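Local structure of uncharacterized protein MJ0690 (Methanocaldococcus jannaschii, 3K32) at residues S22-I25 with L26-G30; Y46-A49 with E50-A53; Y134-P137 with L138-F141; L146-L149 with A150-F154. The protein is of unknown function but probably belongs to a tRNA methyltransferase as a subunit and may bind a nucleotide. All coordinates share one frame; numbering follows the deposited sequence.

Contact 1: S22-I25 with L26-G30; sequences SAVI and LKKLG
The flat groups that meet between Ser22-Ile25 and Leu26-Gly30 are peptide units, each carbonyl taking up an N-H from one turn further on. Leu26 N bonds to Ser22 O at 3.0 Å, and the same i-to-i-4 pattern joins Lys27 N to Ala23 O, Lys28 N to Val24 O and Leu29 N to Ile25 O. The N-H...O angles fall from 174° at Leu26 to 144° at Leu29 as the helix nears its end. Around these carbonyls lie aliphatic branches: Leu26 CD2 comes within 3.5 Å of Ser22 O, while Leu29 CG sits beside Ile25 O. Two side-chain pairs, each pointing the same way, run along the helix. Val24 CG1 meets Lys28 CE at 4.0 Å, because chi1 of 173° swings that methyl toward the carbonyl side and hence along the path of the lysine chain. Ile25 CG2 meets Leu29 CD1 at 4.1 Å. Ser22 OG bonds instead to Ser19 O, Leu26 packs on Val9 and Val11 of strand 8-12, and Ile25 reaches Leu29 of the second subunit. Gly30, with a positive phi, bonds through its N to Lys27 O and ends the helix in a Schellman motif. The helix is the first crossover of a beta-alpha-beta unit, between strands 8-12 and 32-39; the SGGKDS sequence that runs into its start is consistent with the PP-loop of HUP-type nucleotide-binding proteins.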
ATOM      1  N   SER B  22       2.081   7.596  -6.755  1.00 20.43           N
ATOM      2  CA  SER B  22       3.153   6.833  -6.116  1.00 28.39           C
ATOM      3  C   SER B  22       4.386   7.718  -5.928  1.00 30.17           C
ATOM      4  O   SER B  22       4.972   7.747  -4.850  1.00 29.30           O
ATOM      5  CB  SER B  22       3.486   5.518  -6.846  1.00 28.22           C
ATOM      6  OG  SER B  22       4.125   5.740  -8.087  1.00 37.18           O
ATOM      7  N   ALA B  23       4.758   8.443  -6.982  1.00 32.95           N
ATOM      8  CA  ALA B  23       5.870   9.391  -6.919  1.00 31.80           C
ATOM      9  C   ALA B  23       5.684  10.303  -5.716  1.00 28.38           C
ATOM     10  O   ALA B  23       6.512  10.333  -4.809  1.00 22.04           O
ATOM     11  CB  ALA B  23       5.934  10.228  -8.194  1.00 22.64           C
ATOM     12  N   VAL B  24       4.567  11.027  -5.735  1.00 16.78           N
ATOM     13  CA  VAL B  24       4.210  11.997  -4.718  1.00 24.09           C
ATOM     14  C   VAL B  24       4.268  11.426  -3.311  1.00 18.42           C
ATOM     15  O   VAL B  24       4.754  12.048  -2.392  1.00 25.14           O
ATOM     16  CB  VAL B  24       2.788  12.533  -4.977  1.00 35.76           C
ATOM     17  CG1 VAL B  24       2.337  13.418  -3.821  1.00 38.52           C
ATOM     18  CG2 VAL B  24       2.751  13.289  -6.290  1.00 29.25           C
ATOM     19  N   ILE B  25       3.770  10.224  -3.140  1.00 31.86           N
ATOM     20  CA  ILE B  25       3.833   9.624  -1.829  1.00 33.58           C
ATOM     21  C   ILE B  25       5.276   9.373  -1.410  1.00 34.91           C
ATOM     22  O   ILE B  25       5.673   9.744  -0.304  1.00 36.39           O
ATOM     23  CB  ILE B  25       2.995   8.355  -1.776  1.00 29.65           C
ATOM     24  CG1 ILE B  25       1.527   8.743  -1.949  1.00 26.40           C
ATOM     25  CG2 ILE B  25       3.236   7.603  -0.467  1.00 24.66           C
ATOM     26  CD1 ILE B  25       0.601   7.556  -2.123  1.00 30.81           C
ATOM     27  N   LEU B  26       6.066   8.762  -2.293  1.00 31.95           N
ATOM     28  CA  LEU B  26       7.466   8.503  -1.974  1.00 23.84           C
ATOM     29  C   LEU B  26       8.122   9.809  -1.519  1.00 28.06           C
ATOM     30  O   LEU B  26       8.835   9.843  -0.499  1.00 24.43           O
ATOM     31  CB  LEU B  26       8.195   7.919  -3.183  1.00 22.42           C
ATOM     32  CG  LEU B  26       8.356   6.384  -3.316  1.00 32.83           C
ATOM     33  CD1 LEU B  26       7.681   5.560  -2.198  1.00 14.74           C
ATOM     34  CD2 LEU B  26       7.930   5.887  -4.696  1.00 29.62           C
ATOM     35  N   LYS B  27       7.852  10.890  -2.264  1.00 15.96           N
ATOM     36  CA  LYS B  27       8.421  12.185  -1.934  1.00 28.27           C
ATOM     37  C   LYS B  27       7.942  12.695  -0.572  1.00 35.57           C
ATOM     38  O   LYS B  27       8.715  13.280   0.175  1.00 24.69           O
ATOM     39  CB  LYS B  27       8.149  13.219  -3.020  1.00 31.12           C
ATOM     40  CG  LYS B  27       8.660  14.587  -2.640  1.00 34.88           C
ATOM     41  CD  LYS B  27       8.779  15.518  -3.837  1.00 48.24           C
ATOM     42  CE  LYS B  27       9.296  16.901  -3.423  1.00 53.05           C
ATOM     43  NZ  LYS B  27      10.507  16.815  -2.538  1.00 55.07           N
ATOM     44  N   LYS B  28       6.671  12.452  -0.254  1.00 40.28           N
ATOM     45  CA  LYS B  28       6.123  12.796   1.051  1.00 34.92           C
ATOM     46  C   LYS B  28       6.900  12.105   2.157  1.00 34.81           C
ATOM     47  O   LYS B  28       7.120  12.678   3.214  1.00 33.63           O
ATOM     48  CB  LYS B  28       4.650  12.387   1.149  1.00 36.77           C
ATOM     49  CG  LYS B  28       3.721  13.085   0.157  1.00 32.35           C
ATOM     50  CD  LYS B  28       3.772  14.568   0.329  1.00 24.63           C
ATOM     51  CE  LYS B  28       2.533  15.237  -0.255  1.00 39.23           C
ATOM     52  NZ  LYS B  28       2.499  16.707   0.072  1.00 45.89           N
ATOM     53  N   LEU B  29       7.315  10.866   1.911  1.00 35.21           N
ATOM     54  CA  LEU B  29       8.007  10.085   2.934  1.00 31.90           C
ATOM     55  C   LEU B  29       9.497  10.405   3.075  1.00 25.68           C
ATOM     56  O   LEU B  29      10.202   9.788   3.879  1.00 29.84           O
ATOM     57  CB  LEU B  29       7.805   8.590   2.689  1.00 30.20           C
ATOM     58  CG  LEU B  29       6.333   8.175   2.660  1.00 39.91           C
ATOM     59  CD1 LEU B  29       6.186   6.728   2.223  1.00 46.85           C
ATOM     60  CD2 LEU B  29       5.654   8.405   4.007  1.00 38.93           C
ATOM     61  N   GLY B  30       9.984  11.359   2.293  1.00 22.01           N
ATOM     62  CA  GLY B  30      11.373  11.758   2.409  1.00 26.12           C
ATOM     63  C   GLY B  30      12.333  11.151   1.402  1.00 29.51           C
ATOM     64  O   GLY B  30      13.530  11.354   1.508  1.00 33.64           O
TER

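Contact 2: Y46-A49 with E50-A53; sequences YKLA and EETA
Four backbone bonds tie Tyr46-Ala49 to Glu50-Ala53, among them Ala53 N to Ala49 O at 3.0 Å and Thr52 N to Leu48 O at 3.1 Å. Glu51 N to Lys47 O and Glu50 N to Tyr46 O are slightly longer, each 3.2 Å. Thr52 OG1 also lies 3.1 Å from Leu48 O, though its proton has another acceptor within range. On the outer face Lys47 NZ and Glu51 OE2 form a weak salt bridge; that oxygen is modelled too near the lysine chain, so its exact position is doubtful. Glu50 OE1 comes to the edge of the Tyr46 ring, 3.4 Å from CE1, with carboxylate and ring planes 47° apart. Tyr46 chi1 of 55° puts CG between its backbone N and carbonyl carbon, laying the ring alongside the glutamate. Leu48 CD2 reaches Thr52 OG1 at 4.0 Å. Helix 47-56 is the crossover between strands 32-39 and 59-64: Tyr46 and Ala49 rest on Thr37, Ala53 on Leu35, and Ala49, Glu50 and Ala53 on His60, while Ser167 OG bonds to Ala49 N.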
ATOM      1  N   TYR B  46       7.219   6.999 -24.515  1.00 28.49           N
ATOM      2  CA  TYR B  46       7.525   7.544 -23.194  1.00 39.53           C
ATOM      3  C   TYR B  46       7.306   9.049 -23.107  1.00 47.03           C
ATOM      4  O   TYR B  46       7.445   9.642 -22.043  1.00 50.81           O
ATOM      5  CB  TYR B  46       8.974   7.249 -22.830  1.00 35.62           C
ATOM      6  CG  TYR B  46       9.922   7.746 -23.879  1.00 39.23           C
ATOM      7  CD1 TYR B  46      10.430   9.040 -23.822  1.00 37.14           C
ATOM      8  CD2 TYR B  46      10.281   6.940 -24.948  1.00 40.08           C
ATOM      9  CE1 TYR B  46      11.290   9.508 -24.787  1.00 39.55           C
ATOM     10  CE2 TYR B  46      11.140   7.399 -25.921  1.00 44.13           C
ATOM     11  CZ  TYR B  46      11.640   8.686 -25.838  1.00 39.08           C
ATOM     12  OH  TYR B  46      12.496   9.140 -26.805  1.00 31.57           O
ATOM     13  N   LYS B  47       6.979   9.677 -24.225  1.00 46.90           N
ATOM     14  CA  LYS B  47       6.870  11.130 -24.233  1.00 49.44           C
ATOM     15  C   LYS B  47       5.938  11.664 -23.120  1.00 40.77           C
ATOM     16  O   LYS B  47       6.267  12.632 -22.438  1.00 36.52           O
ATOM     17  CB  LYS B  47       6.502  11.632 -25.639  1.00 40.54           C
ATOM     18  CG  LYS B  47       5.194  12.384 -25.739  1.00 51.96           C
ATOM     19  CD  LYS B  47       5.421  13.888 -25.679  1.00 63.18           C
ATOM     20  CE  LYS B  47       6.286  14.380 -26.838  1.00 70.78           C
ATOM     21  NZ  LYS B  47       6.632  15.827 -26.719  1.00 68.89           N
ATOM     22  N   LEU B  48       4.802  11.009 -22.916  1.00 36.92           N
ATOM     23  CA  LEU B  48       3.834  11.449 -21.911  1.00 43.15           C
ATOM     24  C   LEU B  48       4.436  11.493 -20.495  1.00 40.86           C
ATOM     25  O   LEU B  48       4.340  12.496 -19.779  1.00 33.05           O
ATOM     26  CB  LEU B  48       2.601  10.534 -21.946  1.00 43.74           C
ATOM     27  CG  LEU B  48       1.300  10.945 -21.231  1.00 52.34           C
ATOM     28  CD1 LEU B  48       1.077  10.137 -19.950  1.00 56.93           C
ATOM     29  CD2 LEU B  48       1.240  12.445 -20.957  1.00 38.87           C
ATOM     30  N   ALA B  49       5.054  10.390 -20.099  1.00 36.12           N
ATOM     31  CA  ALA B  49       5.650  10.287 -18.784  1.00 29.41           C
ATOM     32  C   ALA B  49       6.655  11.421 -18.554  1.00 29.45           C
ATOM     33  O   ALA B  49       6.760  11.955 -17.445  1.00 29.38           O
ATOM     34  CB  ALA B  49       6.308   8.933 -18.619  1.00 22.04           C
ATOM     35  N   GLU B  50       7.381  11.784 -19.609  1.00 29.89           N
ATOM     36  CA  GLU B  50       8.375  12.859 -19.547  1.00 36.32           C
ATOM     37  C   GLU B  50       7.766  14.189 -19.147  1.00 32.38           C
ATOM     38  O   GLU B  50       8.177  14.803 -18.156  1.00 34.03           O
ATOM     39  CB  GLU B  50       9.096  13.025 -20.885  1.00 38.17           C
ATOM     40  CG  GLU B  50      10.420  12.299 -20.960  1.00 51.17           C
ATOM     41  CD  GLU B  50      11.294  12.777 -22.118  1.00 54.75           C
ATOM     42  OE1 GLU B  50      10.913  12.541 -23.289  1.00 54.35           O
ATOM     43  OE2 GLU B  50      12.367  13.375 -21.845  1.00 45.63           O
ATOM     44  N   GLU B  51       6.794  14.630 -19.936  1.00 27.88           N
ATOM     45  CA  GLU B  51       6.081  15.865 -19.666  1.00 37.71           C
ATOM     46  C   GLU B  51       5.540  15.872 -18.234  1.00 41.18           C
ATOM     47  O   GLU B  51       5.641  16.877 -17.531  1.00 48.83           O
ATOM     48  CB  GLU B  51       4.941  16.040 -20.671  1.00 43.65           C
ATOM     49  CG  GLU B  51       5.393  15.998 -22.127  1.00 56.33           C
ATOM     50  CD  GLU B  51       4.228  15.991 -23.119  1.00 72.32           C
ATOM     51  OE1 GLU B  51       3.061  15.858 -22.682  1.00 77.59           O
ATOM     52  OE2 GLU B  51       4.483  16.122 -24.338  1.00 72.09           O
ATOM     53  N   THR B  52       4.985  14.743 -17.802  1.00 32.41           N
ATOM     54  CA  THR B  52       4.391  14.662 -16.478  1.00 32.56           C
ATOM     55  C   THR B  52       5.398  14.813 -15.345  1.00 32.16           C
ATOM     56  O   THR B  52       5.097  15.459 -14.340  1.00 29.28           O
ATOM     57  CB  THR B  52       3.598  13.379 -16.273  1.00 27.58           C
ATOM     58  OG1 THR B  52       2.632  13.251 -17.317  1.00 29.69           O
ATOM     59  CG2 THR B  52       2.886  13.434 -14.931  1.00 19.61           C
ATOM     60  N   ALA B  53       6.584  14.230 -15.514  1.00 23.40           N
ATOM     61  CA  ALA B  53       7.655  14.374 -14.532  1.00 27.84           C
ATOM     62  C   ALA B  53       8.078  15.831 -14.404  1.00 24.92           C
ATOM     63  O   ALA B  53       8.322  16.328 -13.299  1.00 25.69           O
ATOM     64  CB  ALA B  53       8.864  13.494 -14.898  1.00 28.48           C
TER

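Contact 3: Y134-P137 with L138-F141; sequences YITP and LMGF
Thr136 and Met139 meet through a single backbone bond, Met139 N to Thr136 O at 2.9 Å, and through side chains lying side by side. The donor stands 51° out of the carbonyl plane, not on a lone pair, in this tight i-to-i+3 turn. Thr136 OG1 lies 3.3 Å from Met139 CB, and the selenomethionine chain, bent at both chi2 and chi3, curls its CE back to 3.8 Å from the same hydroxyl oxygen. Pro137 O points at the edge of the Phe141 ring, 3.1 Å from CE1, and accepts a hydrogen bond from a water at 2.9 Å. That water in turn accepts from Gly140 N at 3.1 Å, bridging two backbone groups whose direct separation is too great for a bond.

The backbone angles of Pro137 and Leu138 make Thr136-Met139 a type I beta turn, with proline's restricted phi suited to its second place. A second type I turn, Leu138 to Phe141, overlaps the first and is closed by Phe141 N to Leu138 O at 2.8 Å. The overlapping turns carry the chain from strand 133-135, the outermost strand on one side of this chain's parallel sheet, toward helix 143-153. The strand is held by backbone bonds between Ile135 and Leu105 and by Tyr134 OH bonded to Asp107 OD2. Pro137 packs on Leu26, and Leu138 on Ile25 and Asp18 of helix 17-28. Phe141 is backed by Leu146 and Leu149, while the backbones of Thr136 and Gly140 bond to the second subunit.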
ATOM      1  N   TYR B 134      11.747  -3.475  -2.548  1.00 18.50           N
ATOM      2  CA  TYR B 134      10.644  -3.246  -3.474  1.00 17.30           C
ATOM      3  C   TYR B 134       9.469  -2.581  -2.721  1.00 27.09           C
ATOM      4  O   TYR B 134       8.978  -3.114  -1.718  1.00 15.03           O
ATOM      5  CB  TYR B 134      10.211  -4.590  -4.054  1.00 14.87           C
ATOM      6  CG  TYR B 134       9.082  -4.523  -5.065  1.00 23.35           C
ATOM      7  CD1 TYR B 134       9.196  -3.754  -6.226  1.00 16.43           C
ATOM      8  CD2 TYR B 134       7.922  -5.265  -4.886  1.00 25.87           C
ATOM      9  CE1 TYR B 134       8.176  -3.715  -7.153  1.00 13.34           C
ATOM     10  CE2 TYR B 134       6.887  -5.223  -5.820  1.00 24.53           C
ATOM     11  CZ  TYR B 134       7.028  -4.454  -6.945  1.00 18.94           C
ATOM     12  OH  TYR B 134       6.009  -4.405  -7.846  1.00 24.78           O
ATOM     13  N   ILE B 135       9.034  -1.419  -3.203  1.00 31.66           N
ATOM     14  CA  ILE B 135       8.025  -0.611  -2.515  1.00 24.56           C
ATOM     15  C   ILE B 135       6.814  -0.305  -3.381  1.00 20.91           C
ATOM     16  O   ILE B 135       6.954   0.237  -4.461  1.00 33.87           O
ATOM     17  CB  ILE B 135       8.596   0.734  -2.063  1.00 24.66           C
ATOM     18  CG1 ILE B 135       9.784   0.515  -1.116  1.00 23.74           C
ATOM     19  CG2 ILE B 135       7.469   1.589  -1.445  1.00  8.09           C
ATOM     20  CD1 ILE B 135      10.590   1.759  -0.836  1.00  9.00           C
ATOM     21  N   THR B 136       5.623  -0.641  -2.901  1.00 19.34           N
ATOM     22  CA  THR B 136       4.406  -0.386  -3.669  1.00 20.76           C
ATOM     23  C   THR B 136       3.421   0.478  -2.877  1.00 19.38           C
ATOM     24  O   THR B 136       2.490  -0.003  -2.218  1.00 19.84           O
ATOM     25  CB  THR B 136       3.770  -1.691  -4.156  1.00 22.42           C
ATOM     26  OG1 THR B 136       3.414  -2.483  -3.024  1.00 28.16           O
ATOM     27  CG2 THR B 136       4.788  -2.470  -5.028  1.00  9.15           C
ATOM     28  N   PRO B 137       3.642   1.780  -2.949  1.00 17.69           N
ATOM     29  CA  PRO B 137       2.916   2.765  -2.161  1.00 15.43           C
ATOM     30  C   PRO B 137       1.397   2.584  -2.287  1.00 23.92           C
ATOM     31  O   PRO B 137       0.683   2.753  -1.308  1.00 20.59           O
ATOM     32  CB  PRO B 137       3.375   4.078  -2.773  1.00 13.68           C
ATOM     33  CG  PRO B 137       4.677   3.791  -3.355  1.00 18.46           C
ATOM     34  CD  PRO B 137       4.603   2.403  -3.867  1.00 17.02           C
ATOM     35  N   LEU B 138       0.918   2.213  -3.469  1.00 23.00           N
ATOM     36  CA  LEU B 138      -0.517   2.162  -3.723  1.00 19.44           C
ATOM     37  C   LEU B 138      -1.159   0.829  -3.303  1.00 21.09           C
ATOM     38  O   LEU B 138      -2.388   0.677  -3.309  1.00 23.02           O
ATOM     39  CB  LEU B 138      -0.786   2.439  -5.209  1.00 19.52           C
ATOM     40  CG  LEU B 138      -0.074   3.665  -5.809  1.00 29.25           C
ATOM     41  CD1 LEU B 138      -0.471   3.857  -7.271  1.00 29.24           C
ATOM     42  CD2 LEU B 138      -0.330   4.958  -5.001  1.00 18.18           C
HETATM   43  N   MSE B 139      -0.339  -0.146  -2.942  1.00 13.04           N
HETATM   44  CA  MSE B 139      -0.883  -1.482  -2.678  1.00 19.34           C
HETATM   45  C   MSE B 139      -2.002  -1.448  -1.640  1.00 21.08           C
HETATM   46  O   MSE B 139      -2.945  -2.224  -1.724  1.00 32.03           O
HETATM   47  CB  MSE B 139       0.216  -2.485  -2.266  1.00 15.01           C
HETATM   48  CG  MSE B 139      -0.248  -3.929  -2.325  1.00 21.83           C
HETATM   49 SE   MSE B 139      -0.930  -4.501  -4.087  0.60 33.38          SE
HETATM   50  CE  MSE B 139       0.588  -4.003  -5.140  1.00 23.85           C
ATOM     51  N   GLY B 140      -1.893  -0.554  -0.660  1.00 17.86           N
ATOM     52  CA  GLY B 140      -2.913  -0.466   0.371  1.00 27.59           C
ATOM     53  C   GLY B 140      -4.123   0.407   0.060  1.00 28.90           C
ATOM     54  O   GLY B 140      -4.988   0.567   0.908  1.00 30.18           O
ATOM     55  N   PHE B 141      -4.185   0.961  -1.149  1.00 31.04           N
ATOM     56  CA  PHE B 141      -5.230   1.919  -1.530  1.00 28.02           C
ATOM     57  C   PHE B 141      -6.123   1.397  -2.641  1.00 26.86           C
ATOM     58  O   PHE B 141      -5.653   0.929  -3.664  1.00 35.23           O
ATOM     59  CB  PHE B 141      -4.604   3.242  -1.962  1.00 22.81           C
ATOM     60  CG  PHE B 141      -3.752   3.859  -0.910  1.00 24.28           C
ATOM     61  CD1 PHE B 141      -2.482   3.369  -0.655  1.00 39.53           C
ATOM     62  CD2 PHE B 141      -4.222   4.909  -0.149  1.00 26.04           C
ATOM     63  CE1 PHE B 141      -1.690   3.934   0.341  1.00 41.90           C
ATOM     64  CE2 PHE B 141      -3.442   5.470   0.852  1.00 26.33           C
ATOM     65  CZ  PHE B 141      -2.177   4.982   1.096  1.00 31.37           C
TER
HETATM   66  O   HOH W   1       0.567   0.689   0.670  1.00 38.13           O

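Contact 4: L146-L149 with A150-F154; sequences LRHL and ASEFF
The closing turns of helix 143-153, in which Leu149 precedes Phe153 by one turn, lead directly into strand 154-159. Ala150 N to Leu146 O (2.9 Å) and Phe153 N to Leu149 O (3.0 Å) follow the helical pattern, and Ser151 N to Arg147 O is a longer version of it. Near the end the pattern slackens: Glu152 N is shared between His148 O and Leu149 O, both 3.1 Å away and both weak, with angles at the hydrogen of 132° and 127°. Ser151 OG donates to His148 O at 3.1 Å; with chi1 at 70°, the hydroxyl is folded back over its own helix and reaches the carbonyl from above its plane. Phe153 turns an edge to Leu149 O, CD2 lying 3.4 Å from it, while Leu149 CD2 and Phe153 CE2 touch only loosely. His148 and Glu152 run side by side; the imidazole is probably turned over in the model, so the identity of the ring atoms near the carboxylate is not secure. Phe154, the first residue to leave helical angles, presents one ring face to Phe153 CB, 3.8 Å above its plane, and its N bonds to Ala150 O at 2.8 Å. Lys201 makes a cation-pi contact with Phe153, and Lys200 NZ bonds to Ser151 O, where its positive charge is probably favoured by the partial negative charge of the helix C-terminus. Leu149 O, gripped by one good and one weak N-H with an aromatic edge beside it, is thus a well-provided carbonyl in the last turn, where the helical bonding is less regular.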
ATOM      1  N   LEU B 146      -8.036   6.063  -4.342  1.00 27.95           N
ATOM      2  CA  LEU B 146      -7.143   6.624  -5.350  1.00 26.02           C
ATOM      3  C   LEU B 146      -7.838   7.673  -6.201  1.00 36.21           C
ATOM      4  O   LEU B 146      -7.233   8.691  -6.563  1.00 41.78           O
ATOM      5  CB  LEU B 146      -6.600   5.525  -6.269  1.00 24.44           C
ATOM      6  CG  LEU B 146      -5.250   4.837  -6.018  1.00 31.12           C
ATOM      7  CD1 LEU B 146      -4.769   4.941  -4.581  1.00 28.16           C
ATOM      8  CD2 LEU B 146      -5.292   3.374  -6.471  1.00 22.99           C
ATOM      9  N   ARG B 147      -9.099   7.423  -6.546  1.00 33.85           N
ATOM     10  CA  ARG B 147      -9.827   8.387  -7.357  1.00 35.87           C
ATOM     11  C   ARG B 147      -9.889   9.698  -6.573  1.00 34.76           C
ATOM     12  O   ARG B 147      -9.636  10.770  -7.116  1.00 32.92           O
ATOM     13  CB  ARG B 147     -11.228   7.890  -7.693  1.00 44.00           C
ATOM     14  CG  ARG B 147     -11.862   8.612  -8.858  1.00 55.25           C
ATOM     15  CD  ARG B 147     -13.359   8.827  -8.675  1.00 67.54           C
ATOM     16  NE  ARG B 147     -14.136   7.590  -8.694  1.00 75.52           N
ATOM     17  CZ  ARG B 147     -14.833   7.126  -7.660  1.00 82.51           C
ATOM     18  NH1 ARG B 147     -14.849   7.788  -6.507  1.00 79.50           N
ATOM     19  NH2 ARG B 147     -15.517   5.995  -7.776  1.00 89.02           N
ATOM     20  N   HIS B 148     -10.178   9.598  -5.279  1.00 36.07           N
ATOM     21  CA  HIS B 148     -10.271  10.784  -4.433  1.00 42.97           C
ATOM     22  C   HIS B 148      -8.948  11.511  -4.271  1.00 36.23           C
ATOM     23  O   HIS B 148      -8.909  12.739  -4.298  1.00 38.37           O
ATOM     24  CB  HIS B 148     -10.833  10.442  -3.052  1.00 42.24           C
ATOM     25  CG  HIS B 148     -10.542  11.483  -2.012  1.00 38.59           C
ATOM     26  ND1 HIS B 148      -9.465  11.393  -1.158  1.00 36.26           N
ATOM     27  CD2 HIS B 148     -11.181  12.633  -1.696  1.00 44.78           C
ATOM     28  CE1 HIS B 148      -9.459  12.440  -0.348  1.00 42.95           C
ATOM     29  NE2 HIS B 148     -10.489  13.209  -0.653  1.00 45.61           N
ATOM     30  N   LEU B 149      -7.872  10.750  -4.078  1.00 29.96           N
ATOM     31  CA  LEU B 149      -6.549  11.334  -3.886  1.00 27.96           C
ATOM     32  C   LEU B 149      -6.049  12.055  -5.138  1.00 32.53           C
ATOM     33  O   LEU B 149      -5.487  13.151  -5.055  1.00 28.70           O
ATOM     34  CB  LEU B 149      -5.547  10.263  -3.443  1.00 31.43           C
ATOM     35  CG  LEU B 149      -5.623   9.782  -1.983  1.00 36.62           C
ATOM     36  CD1 LEU B 149      -4.863   8.483  -1.798  1.00 36.56           C
ATOM     37  CD2 LEU B 149      -5.114  10.830  -1.008  1.00 26.16           C
ATOM     38  N   ALA B 150      -6.248  11.427  -6.294  1.00 37.67           N
ATOM     39  CA  ALA B 150      -5.882  12.026  -7.574  1.00 39.28           C
ATOM     40  C   ALA B 150      -6.536  13.403  -7.754  1.00 37.60           C
ATOM     41  O   ALA B 150      -5.881  14.380  -8.128  1.00 29.79           O
ATOM     42  CB  ALA B 150      -6.269  11.093  -8.729  1.00 29.77           C
ATOM     43  N   SER B 151      -7.832  13.483  -7.476  1.00 29.60           N
ATOM     44  CA  SER B 151      -8.526  14.735  -7.679  1.00 45.11           C
ATOM     45  C   SER B 151      -8.140  15.776  -6.615  1.00 44.97           C
ATOM     46  O   SER B 151      -8.326  16.974  -6.813  1.00 43.33           O
ATOM     47  CB  SER B 151     -10.037  14.513  -7.749  1.00 52.78           C
ATOM     48  OG  SER B 151     -10.558  14.161  -6.481  1.00 62.83           O
ATOM     49  N   GLU B 152      -7.586  15.328  -5.495  1.00 40.28           N
ATOM     50  CA  GLU B 152      -7.126  16.280  -4.490  1.00 48.55           C
ATOM     51  C   GLU B 152      -5.752  16.864  -4.804  1.00 45.43           C
ATOM     52  O   GLU B 152      -5.484  18.022  -4.500  1.00 49.07           O
ATOM     53  CB  GLU B 152      -7.136  15.664  -3.100  1.00 55.09           C
ATOM     54  CG  GLU B 152      -8.286  16.146  -2.261  1.00 69.21           C
ATOM     55  CD  GLU B 152      -7.830  16.611  -0.901  1.00 83.69           C
ATOM     56  OE1 GLU B 152      -7.341  17.755  -0.793  1.00 86.17           O
ATOM     57  OE2 GLU B 152      -7.949  15.827   0.062  1.00 91.15           O
ATOM     58  N   PHE B 153      -4.886  16.070  -5.422  1.00 40.01           N
ATOM     59  CA  PHE B 153      -3.541  16.541  -5.745  1.00 36.99           C
ATOM     60  C   PHE B 153      -3.436  17.167  -7.133  1.00 37.09           C
ATOM     61  O   PHE B 153      -2.685  18.117  -7.337  1.00 34.53           O
ATOM     62  CB  PHE B 153      -2.522  15.404  -5.624  1.00 36.84           C
ATOM     63  CG  PHE B 153      -2.046  15.162  -4.225  1.00 34.51           C
ATOM     64  CD1 PHE B 153      -0.918  15.788  -3.752  1.00 44.90           C
ATOM     65  CD2 PHE B 153      -2.728  14.306  -3.386  1.00 40.66           C
ATOM     66  CE1 PHE B 153      -0.478  15.558  -2.467  1.00 56.39           C
ATOM     67  CE2 PHE B 153      -2.297  14.077  -2.100  1.00 44.74           C
ATOM     68  CZ  PHE B 153      -1.172  14.700  -1.640  1.00 53.17           C
ATOM     69  N   PHE B 154      -4.193  16.641  -8.087  1.00 34.49           N
ATOM     70  CA  PHE B 154      -3.939  16.989  -9.478  1.00 31.27           C
ATOM     71  C   PHE B 154      -5.071  17.692 -10.197  1.00 36.02           C
ATOM     72  O   PHE B 154      -6.250  17.471  -9.922  1.00 48.57           O
ATOM     73  CB  PHE B 154      -3.528  15.750 -10.269  1.00 26.57           C
ATOM     74  CG  PHE B 154      -2.384  14.984  -9.653  1.00 23.09           C
ATOM     75  CD1 PHE B 154      -1.129  15.557  -9.539  1.00 20.13           C
ATOM     76  CD2 PHE B 154      -2.562  13.675  -9.216  1.00 21.10           C
ATOM     77  CE1 PHE B 154      -0.075  14.845  -8.971  1.00 28.43           C
ATOM     78  CE2 PHE B 154      -1.509  12.949  -8.657  1.00 26.56           C
ATOM     79  CZ  PHE B 154      -0.264  13.534  -8.528  1.00 28.08           C
TER

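From the N terminus, the four contacts follow in series; each joins adjacent segments, so none encloses another and none cross. Contact 1 ends the first crossover helix, contact 2 lies in the next, toward its N-terminal end, contact 3 turns the chain off the outer strand 133-135, and contact 4 closes the helix that follows. In space three of them gather: Leu26 CD1 of contact 1 lies 3.7 Å from Pro137 CG of contact 3, and Val24 CG1 lies 3.8 Å from Phe153 CE1 of contact 4, while Phe141 joins contact 3 to contact 4. All three touch the second subunit. Contact 2 stands apart, its nearest atoms about 7 Å from contact 4 and about 8 Å from contact 1.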